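Local coordinates for acyl-CoA hydrolase (Bacillus cereus, PDB 1Y7U) that hydrolyses the thioester of acyl-CoA molecules, probably including long-chain fatty acyl-CoAs, to release coenzyme A, at the interface of chains A and B. Sequence-based numbering; all coordinates share one arbitrary frame. Chains: chain A/B, Acyl-CoA hydrolase.

The interface of chains A and B. Residues chain A 34, 36, 77; chain B 61-63, 125-126, 129.
A:His34 reaches across the subunit boundary of this hotdog-fold thioesterase and slots its imidazole between two stretches of chain B, the loop at B:Leu125 and B:Ser126 and the start of strand 62-67. CG lies anti to the carbonyl carbon and beside the backbone N (chi1 -75°), which carries the ring towards chain B.

Polar contacts run mainly from ring to backbone. NE2 makes weak hydrogen bonds to two successive carbonyl oxygens, B:Leu125 O at 3.3 Å and B:Ser126 O at 3.2 Å; both are bent, which would fit one N-H shared between two acceptors. A histidine suits this place because it offers a polar edge to carbonyls and a flat face to carbon. The adjoining ND1-CE1 edge is turned to the backbone carbonyl of the poorly ordered B:Glu61, whose carbonyl carbon lies in the ring plane. Within chain A, the long A:Arg77 brings its guanidinium edge to A:His34 O, a weak hydrogen bond from NH1 at 3.1 Å, and its NH2 near the B:Asn129 amide.

Packing completes the join. B:Leu125 offers apolar CB to the imidazole face, 3.8 Å from its centroid, in a CH-pi contact. The short, polar amide of B:Asn129 slides past the ring in the opposite direction, its plane inclined by 49°, bringing carbonyl OD1 to 3.5 Å from A:His34 CD2. Beside the histidine, the beta-branched side chains of A:Thr36, a CoA-binding residue, and B:Val63 cross at about a right angle and touch through compact methyls, CG2 to CG2 at 3.5 Å.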
loop_
_atom_site.group_PDB
_atom_site.type_symbol
_atom_site.label_atom_id
_atom_site.label_comp_id
_atom_site.label_asym_id
_atom_site.label_seq_id
_atom_site.Cartn_x
_atom_site.Cartn_y
_atom_site.Cartn_z
ATOM N N HIS A 34 -0.529 13.990 15.982
ATOM C CA HIS A 34 -0.057 13.968 17.361
ATOM C C HIS A 34 0.844 12.782 17.639
ATOM O O HIS A 34 1.082 12.437 18.797
ATOM C CB HIS A 34 -1.220 13.924 18.338
ATOM C CG HIS A 34 -1.922 15.231 18.484
ATOM N ND1 HIS A 34 -3.148 15.486 17.913
ATOM C CD2 HIS A 34 -1.548 16.374 19.103
ATOM C CE1 HIS A 34 -3.501 16.730 18.174
ATOM N NE2 HIS A 34 -2.547 17.291 18.895
ATOM N N THR A 36 0.364 9.489 17.010
ATOM C CA THR A 36 -0.388 8.405 17.608
ATOM C C THR A 36 -1.148 7.799 16.438
ATOM O O THR A 36 -1.495 8.501 15.486
ATOM C CB THR A 36 -1.371 8.889 18.699
ATOM O OG1 THR A 36 -2.048 7.757 19.265
ATOM C CG2 THR A 36 -2.397 9.836 18.117
ATOM N N ARG A 77 2.347 5.299 19.975
ATOM C CA ARG A 77 3.205 6.202 19.215
ATOM C C ARG A 77 4.260 5.503 18.366
ATOM O O ARG A 77 4.329 4.280 18.336
ATOM C CB ARG A 77 3.863 7.188 20.182
ATOM C CG ARG A 77 2.836 7.923 21.018
ATOM C CD ARG A 77 3.448 8.701 22.171
ATOM N NE ARG A 77 2.427 9.350 22.996
ATOM C CZ ARG A 77 1.572 10.272 22.552
ATOM N NH1 ARG A 77 1.601 10.670 21.285
ATOM N NH2 ARG A 77 0.680 10.795 23.379
ATOM N N GLU B 61 -5.985 19.415 15.425
ATOM C CA GLU B 61 -5.907 18.052 14.941
ATOM C C GLU B 61 -6.327 17.121 16.067
ATOM O O GLU B 61 -5.888 17.262 17.207
ATOM C CB GLU B 61 -4.513 17.778 14.386
ATOM C CG GLU B 61 -4.366 18.422 13.001
ATOM C CD GLU B 61 -2.997 18.264 12.380
ATOM O OE1 GLU B 61 -2.016 18.763 12.971
ATOM O OE2 GLU B 61 -2.904 17.646 11.297
ATOM N N CYS B 62 -7.220 16.193 15.741
ATOM C CA CYS B 62 -7.769 15.297 16.741
ATOM C C CYS B 62 -7.265 13.881 16.831
ATOM O O CYS B 62 -6.565 13.374 15.958
ATOM C CB CYS B 62 -9.283 15.261 16.608
ATOM S SG CYS B 62 -9.985 16.893 16.659
ATOM N N VAL B 63 -7.691 13.257 17.922
ATOM C CA VAL B 63 -7.350 11.901 18.307
ATOM C C VAL B 63 -8.647 11.093 18.514
ATOM O O VAL B 63 -9.614 11.600 19.088
ATOM C CB VAL B 63 -6.526 11.989 19.603
ATOM C CG1 VAL B 63 -6.968 10.960 20.581
ATOM C CG2 VAL B 63 -5.053 11.866 19.282
ATOM N N LEU B 125 -6.695 18.031 20.743
ATOM C CA LEU B 125 -5.509 18.198 21.584
ATOM C C LEU B 125 -4.585 19.345 21.169
ATOM O O LEU B 125 -4.517 19.736 20.003
ATOM C CB LEU B 125 -4.683 16.907 21.620
ATOM C CG LEU B 125 -5.330 15.597 22.079
ATOM C CD1 LEU B 125 -4.231 14.569 22.279
ATOM C CD2 LEU B 125 -6.110 15.794 23.386
ATOM N N SER B 126 -3.867 19.877 22.150
ATOM C CA SER B 126 -2.929 20.961 21.915
ATOM C C SER B 126 -1.635 20.321 21.450
ATOM O O SER B 126 -1.543 19.098 21.350
ATOM C CB SER B 126 -2.670 21.722 23.213
ATOM O OG SER B 126 -1.985 20.905 24.153
ATOM N N ASN B 129 -0.401 17.973 23.842
ATOM C CA ASN B 129 -1.329 16.862 24.097
ATOM C C ASN B 129 -2.283 17.060 25.269
ATOM O O ASN B 129 -2.302 16.259 26.206
ATOM C CB ASN B 129 -0.564 15.546 24.291
ATOM C CG ASN B 129 -0.140 14.915 22.976
ATOM O OD1 ASN B 129 -0.975 14.609 22.118
ATOM N ND2 ASN B 129 1.161 14.714 22.811
#